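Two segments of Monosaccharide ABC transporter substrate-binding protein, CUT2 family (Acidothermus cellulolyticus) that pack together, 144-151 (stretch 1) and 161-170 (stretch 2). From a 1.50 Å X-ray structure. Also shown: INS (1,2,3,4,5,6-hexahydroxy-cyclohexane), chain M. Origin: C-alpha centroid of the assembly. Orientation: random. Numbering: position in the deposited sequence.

Stretch 1, residues 144-151: KHVLCVLQ
Stretch 2, residues 161-170: RCNGVQQTFK

This is a small apolar contact in which a β-strand packs antiparallel against an α-helix, largely through side chains, with the edge of one aromatic ring meeting backbone of stretch 1; no hydrogen bond crosses, and 349 Å² is buried in total. Strand 145-150 is extended, with phi from -146° to -95° and psi from 101° to 140°. Helix 161-168 keeps phi and psi near -60° and -45° until Thr168 (-106°/-21°), and Phe169 (-69°/122°) leaves helical geometry. The axes approach to 9.5 Å at 169°, so the start of the strand lies beside the end of the helix: CA of Val146 is 8.1 Å from CA of Phe169, and CA of Cys148 is 6.4 Å from CA of Cys162.

Strand alternation selects the residues that touch. Val146 and Cys148 point toward the helix, whereas His145 and Val149 point away. Cys162 and Val165 on the helix, and Phe169 just past its end, follow at intervals of three and four, so all three point toward the strand; backbone bonds such as Phe169 N to Val165 O (2.9 Å) hold that spacing.

Phe169, chi1 t and chi2 65°, covers the beginning of the strand. Val146, chi1 p, sets CG1 over one face of the ring, 3.9 Å from its centroid and 24° off the normal, a CH-pi contact; the same CG1 lies 3.6 Å from CD2 of Phe169. The ring edge meets backbone, with CZ of Phe169 3.6 Å from C of Lys144 and 3.7 Å from N of His145. A flat aromatic side chain can thus use both face and edge. CG1 of Val146 also lies 4.2 Å from CG1 of Val165 (chi1 t), a compact branched side chain filling space between the backbones.

The two cysteines, small yet polarizable, suit the narrower spacing further along. SG of Cys162 (chi1 m) lies 3.6 Å from CB of Cys148 and 3.6 Å from CG of Leu150, while SG of Cys148 (chi1 m) rests 4.0 Å from CG1 of Val165. The sulfurs are too far apart for a disulfide. Leu150, chi1 m and chi2 100°, starts sideways, but its apolar end comes nearer the helix, suiting the buried site against that sulfur.

Beyond this packing, each stretch offers N-H donors to hydroxyl oxygens of INS. Gln151 (chi1 p, chi2 m, chi3 22°) donates from NE2 to INS O2 at 2.8 Å and weakly to INS O3 at 3.0 Å. Arg161, chi1 m and then extended, donates from NH1 and NH2 to INS O1 at 2.8 and 2.9 Å, that oxygen lying near the guanidinium plane.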

ATOM      1  N   LYS A 144      19.147 -16.449  -4.242  1.00 17.40           N
ATOM      2  CA  LYS A 144      19.747 -17.012  -3.026  1.00 19.83           C
ATOM      3  C   LYS A 144      19.847 -16.055  -1.832  1.00 14.68           C
ATOM      4  O   LYS A 144      20.103 -16.520  -0.760  1.00 19.48           O
ATOM      5  CB  LYS A 144      21.198 -17.474  -3.317  1.00 24.59           C
ATOM      6  CG  LYS A 144      21.423 -18.444  -4.499  1.00 40.29           C
ATOM      7  CD  LYS A 144      20.686 -19.778  -4.348  1.00 50.39           C
ATOM      8  CE  LYS A 144      20.840 -20.642  -5.609  1.00 36.41           C
ATOM      9  NZ  LYS A 144      19.590 -21.393  -5.927  1.00 49.88           N
ATOM     10  N   HIS A 145      19.849 -14.733  -2.070  1.00 16.62           N
ATOM     11  CA  HIS A 145      20.033 -13.755  -1.024  1.00 16.18           C
ATOM     12  C   HIS A 145      19.215 -12.500  -1.335  1.00 12.49           C
ATOM     13  O   HIS A 145      19.589 -11.661  -2.133  1.00 17.35           O
ATOM     14  CB  HIS A 145      21.506 -13.430  -0.788  1.00 18.71           C
ATOM     15  CG  HIS A 145      21.712 -12.469   0.339  1.00 15.48           C
ATOM     16  ND1 HIS A 145      22.939 -12.000   0.737  1.00 17.53           N
ATOM     17  CD2 HIS A 145      20.813 -11.933   1.209  1.00 16.23           C
ATOM     18  CE1 HIS A 145      22.786 -11.173   1.758  1.00 20.45           C
ATOM     19  NE2 HIS A 145      21.498 -11.092   2.044  1.00 17.64           N
ATOM     20  N   VAL A 146      18.053 -12.407  -0.663  1.00 14.30           N
ATOM     21  CA  VAL A 146      17.186 -11.244  -0.889  1.00 17.51           C
ATOM     22  C   VAL A 146      17.394 -10.109   0.128  1.00 16.80           C
ATOM     23  O   VAL A 146      17.654 -10.366   1.306  1.00 15.93           O
ATOM     24  CB  VAL A 146      15.705 -11.668  -0.850  1.00 16.43           C
ATOM     25  CG1 VAL A 146      15.295 -12.193   0.506  1.00 18.07           C
ATOM     26  CG2 VAL A 146      14.774 -10.515  -1.284  1.00 19.49           C
ATOM     27  N   LEU A 147      17.365  -8.862  -0.369  1.00 16.44           N
ATOM     28  CA  LEU A 147      17.319  -7.642   0.439  1.00 13.47           C
ATOM     29  C   LEU A 147      15.957  -7.056   0.314  1.00 15.51           C
ATOM     30  O   LEU A 147      15.520  -6.664  -0.807  1.00 17.79           O
ATOM     31  CB  LEU A 147      18.339  -6.673  -0.135  1.00 14.41           C
ATOM     32  CG  LEU A 147      18.415  -5.361   0.583  1.00 16.24           C
ATOM     33  CD1 LEU A 147      18.927  -5.543   1.990  1.00 19.46           C
ATOM     34  CD2 LEU A 147      19.323  -4.378  -0.161  1.00 20.01           C
ATOM     35  N   CYS A 148      15.252  -6.967   1.436  1.00 13.34           N
ATOM     36  CA  CYS A 148      13.927  -6.323   1.455  1.00 14.35           C
ATOM     37  C   CYS A 148      14.111  -4.905   1.966  1.00 17.83           C
ATOM     38  O   CYS A 148      14.706  -4.716   3.032  1.00 17.90           O
ATOM     39  CB  CYS A 148      13.019  -7.039   2.408  1.00 14.43           C
ATOM     40  SG  CYS A 148      12.375  -8.553   1.703  1.00 23.14           S
ATOM     41  N   VAL A 149      13.654  -3.913   1.203  1.00 14.77           N
ATOM     42  CA  VAL A 149      13.892  -2.483   1.498  1.00 16.36           C
ATOM     43  C   VAL A 149      12.606  -1.898   1.980  1.00 15.66           C
ATOM     44  O   VAL A 149      11.606  -2.012   1.295  1.00 14.86           O
ATOM     45  CB  VAL A 149      14.465  -1.734   0.304  1.00 17.03           C
ATOM     46  CG1 VAL A 149      14.668  -0.243   0.651  1.00 16.73           C
ATOM     47  CG2 VAL A 149      15.781  -2.385  -0.124  1.00 16.73           C
ATOM     48  N   LEU A 150      12.622  -1.335   3.180  1.00 14.89           N
ATOM     49  CA  LEU A 150      11.425  -0.749   3.808  1.00 14.53           C
ATOM     50  C   LEU A 150      11.609   0.743   3.937  1.00 14.83           C
ATOM     51  O   LEU A 150      12.602   1.171   4.531  1.00 16.37           O
ATOM     52  CB  LEU A 150      11.173  -1.317   5.229  1.00 17.50           C
ATOM     53  CG  LEU A 150      10.969  -2.809   5.257  1.00 16.13           C
ATOM     54  CD1 LEU A 150      12.248  -3.514   5.675  1.00 18.79           C
ATOM     55  CD2 LEU A 150       9.869  -3.155   6.278  1.00 17.90           C
ATOM     56  N   GLN A 151      10.653   1.526   3.448  1.00 14.63           N
ATOM     57  CA  GLN A 151      10.808   2.961   3.436  1.00 16.93           C
ATOM     58  C   GLN A 151      10.309   3.679   4.654  1.00 16.50           C
ATOM     59  O   GLN A 151      10.337   4.921   4.672  1.00 18.49           O
ATOM     60  CB  GLN A 151      10.231   3.544   2.165  1.00 15.14           C
ATOM     61  CG  GLN A 151       8.707   3.514   2.071  1.00 22.22           C
ATOM     62  CD  GLN A 151       8.092   2.231   1.487  1.00 18.52           C
ATOM     63  OE1 GLN A 151       8.672   1.156   1.473  1.00 14.87           O
ATOM     64  NE2 GLN A 151       6.865   2.342   1.024  1.00 24.93           N
ATOM     65  N   ARG A 161       4.856  -7.621   4.914  1.00 13.25           N
ATOM     66  CA  ARG A 161       5.411  -8.040   3.648  1.00 13.63           C
ATOM     67  C   ARG A 161       6.787  -8.705   3.823  1.00 16.15           C
ATOM     68  O   ARG A 161       7.017  -9.816   3.325  1.00 15.03           O
ATOM     69  CB  ARG A 161       5.549  -6.846   2.669  1.00 15.32           C
ATOM     70  CG  ARG A 161       4.255  -6.248   2.188  1.00 13.80           C
ATOM     71  CD  ARG A 161       4.455  -5.056   1.258  1.00 16.97           C
ATOM     72  NE  ARG A 161       3.145  -4.561   0.798  1.00 12.48           N
ATOM     73  CZ  ARG A 161       2.972  -3.385   0.221  1.00 12.91           C
ATOM     74  NH1 ARG A 161       3.984  -2.584  -0.087  1.00 14.14           N
ATOM     75  NH2 ARG A 161       1.792  -3.062  -0.170  1.00 15.85           N
ATOM     76  N   CYS A 162       7.624  -8.019   4.576  1.00 13.59           N
ATOM     77  CA  CYS A 162       8.976  -8.568   4.822  1.00 14.64           C
ATOM     78  C   CYS A 162       8.923  -9.826   5.674  1.00 14.01           C
ATOM     79  O   CYS A 162       9.656 -10.840   5.376  1.00 14.15           O
ATOM     80  CB  CYS A 162       9.861  -7.517   5.414  1.00 15.54           C
ATOM     81  SG  CYS A 162      10.046  -6.136   4.289  1.00 21.55           S
ATOM     82  N   ASN A 163       8.091  -9.842   6.698  1.00 12.53           N
ATOM     83  CA  ASN A 163       8.012 -11.103   7.487  1.00 17.17           C
ATOM     84  C   ASN A 163       7.539 -12.262   6.561  1.00 13.27           C
ATOM     85  O   ASN A 163       7.990 -13.394   6.707  1.00 15.02           O
ATOM     86  CB  ASN A 163       7.132 -10.912   8.678  1.00 14.04           C
ATOM     87  CG  ASN A 163       6.884 -12.168   9.418  1.00 32.66           C
ATOM     88  OD1 ASN A 163       5.807 -12.698   9.346  1.00 23.88           O
ATOM     89  ND2 ASN A 163       7.898 -12.683  10.106  1.00 35.00           N
ATOM     90  N   GLY A 164       6.607 -11.966   5.661  1.00 15.24           N
ATOM     91  CA  GLY A 164       6.116 -13.037   4.817  1.00 13.53           C
ATOM     92  C   GLY A 164       7.198 -13.558   3.925  1.00 14.69           C
ATOM     93  O   GLY A 164       7.315 -14.808   3.772  1.00 14.90           O
ATOM     94  N   VAL A 165       8.016 -12.682   3.320  1.00 14.72           N
ATOM     95  CA  VAL A 165       9.131 -13.108   2.462  1.00 15.28           C
ATOM     96  C   VAL A 165      10.078 -14.022   3.290  1.00 16.51           C
ATOM     97  O   VAL A 165      10.549 -15.044   2.782  1.00 17.07           O
ATOM     98  CB  VAL A 165       9.918 -11.898   1.960  1.00 16.25           C
ATOM     99  CG1 VAL A 165      11.215 -12.320   1.323  1.00 15.08           C
ATOM    100  CG2 VAL A 165       9.111 -11.143   0.964  1.00 13.29           C
ATOM    101  N   GLN A 166      10.366 -13.621   4.528  1.00 14.57           N
ATOM    102  CA  GLN A 166      11.349 -14.374   5.320  1.00 14.13           C
ATOM    103  C   GLN A 166      10.880 -15.787   5.562  1.00 22.85           C
ATOM    104  O   GLN A 166      11.704 -16.661   5.612  1.00 17.84           O
ATOM    105  CB  GLN A 166      11.598 -13.667   6.668  1.00 19.54           C
ATOM    106  CG  GLN A 166      12.690 -14.276   7.555  1.00 19.74           C
ATOM    107  CD  GLN A 166      12.870 -13.524   8.854  1.00 44.31           C
ATOM    108  OE1 GLN A 166      11.954 -12.835   9.330  1.00 46.61           O
ATOM    109  NE2 GLN A 166      14.058 -13.660   9.450  1.00 56.30           N
ATOM    110  N   GLN A 167       9.560 -15.991   5.749  1.00 13.71           N
ATOM    111  CA  GLN A 167       8.967 -17.284   6.016  1.00 16.32           C
ATOM    112  C   GLN A 167       9.174 -18.303   4.932  1.00 22.65           C
ATOM    113  O   GLN A 167       9.368 -19.515   5.233  1.00 20.88           O
ATOM    114  CB  GLN A 167       7.457 -17.103   6.199  1.00 13.21           C
ATOM    115  CG  GLN A 167       7.125 -16.507   7.553  1.00 16.20           C
ATOM    116  CD  GLN A 167       5.636 -16.403   7.751  1.00 18.09           C
ATOM    117  OE1 GLN A 167       4.868 -17.309   7.369  1.00 16.14           O
ATOM    118  NE2 GLN A 167       5.189 -15.277   8.320  1.00 20.85           N
ATOM    119  N   THR A 168       9.030 -17.862   3.688  1.00 15.66           N
ATOM    120  CA  THR A 168       9.083 -18.779   2.542  1.00 14.69           C
ATOM    121  C   THR A 168      10.354 -18.734   1.688  1.00 14.93           C
ATOM    122  O   THR A 168      10.568 -19.683   0.890  1.00 17.69           O
ATOM    123  CB  THR A 168       7.914 -18.530   1.623  1.00 12.97           C
ATOM    124  OG1 THR A 168       7.950 -17.147   1.263  1.00 15.87           O
ATOM    125  CG2 THR A 168       6.594 -18.823   2.321  1.00 16.61           C
ATOM    126  N   PHE A 169      11.138 -17.655   1.719  1.00 15.20           N
ATOM    127  CA  PHE A 169      12.382 -17.569   0.896  1.00 15.89           C
ATOM    128  C   PHE A 169      13.398 -18.577   1.491  1.00 23.99           C
ATOM    129  O   PHE A 169      13.766 -18.494   2.641  1.00 19.94           O
ATOM    130  CB  PHE A 169      12.961 -16.163   0.952  1.00 16.19           C
ATOM    131  CG  PHE A 169      14.138 -15.985  -0.003  1.00 13.59           C
ATOM    132  CD1 PHE A 169      13.935 -16.069  -1.384  1.00 22.20           C
ATOM    133  CD2 PHE A 169      15.397 -15.774   0.504  1.00 13.85           C
ATOM    134  CE1 PHE A 169      14.997 -15.889  -2.237  1.00 19.68           C
ATOM    135  CE2 PHE A 169      16.494 -15.626  -0.367  1.00 15.48           C
ATOM    136  CZ  PHE A 169      16.291 -15.681  -1.682  1.00 18.12           C
ATOM    137  N   LYS A 170      13.855 -19.515   0.677  1.00 20.80           N
ATOM    138  CA  LYS A 170      14.727 -20.556   1.197  1.00 25.96           C
ATOM    139  C   LYS A 170      16.139 -20.096   1.545  1.00 35.63           C
ATOM    140  O   LYS A 170      16.768 -20.623   2.451  1.00 30.27           O
ATOM    141  CB  LYS A 170      14.689 -21.819   0.313  1.00 27.57           C
ATOM    142  CG  LYS A 170      13.263 -22.344   0.266  1.00 34.00           C
ATOM    143  CD  LYS A 170      13.093 -23.652  -0.488  1.00 47.84           C
ATOM    144  CE  LYS A 170      11.685 -24.168  -0.229  1.00 42.33           C
ATOM    145  NZ  LYS A 170      11.183 -24.949  -1.387  1.00104.19           N
TER
HETATM  146  C1  INS M 401       2.287   0.850  -0.582  1.00 11.78           C
HETATM  147  C2  INS M 401       3.500   1.768  -0.563  1.00 20.58           C
HETATM  148  C3  INS M 401       3.132   3.069   0.149  1.00 15.87           C
HETATM  149  C4  INS M 401       2.492   2.851   1.503  1.00 13.86           C
HETATM  150  C5  INS M 401       1.271   1.994   1.412  1.00 10.17           C
HETATM  151  C6  INS M 401       1.529   0.676   0.733  1.00 14.39           C
HETATM  152  O1  INS M 401       2.568  -0.425  -1.179  1.00 13.76           O
HETATM  153  O2  INS M 401       4.478   1.103   0.256  1.00 20.99           O
HETATM  154  O3  INS M 401       4.369   3.791   0.305  1.00 19.61           O
HETATM  155  O4  INS M 401       2.162   4.118   2.125  1.00 17.88           O
HETATM  156  O5  INS M 401       0.723   1.673   2.711  1.00 13.46           O
HETATM  157  O6  INS M 401       0.295  -0.076   0.547  1.00 14.59           O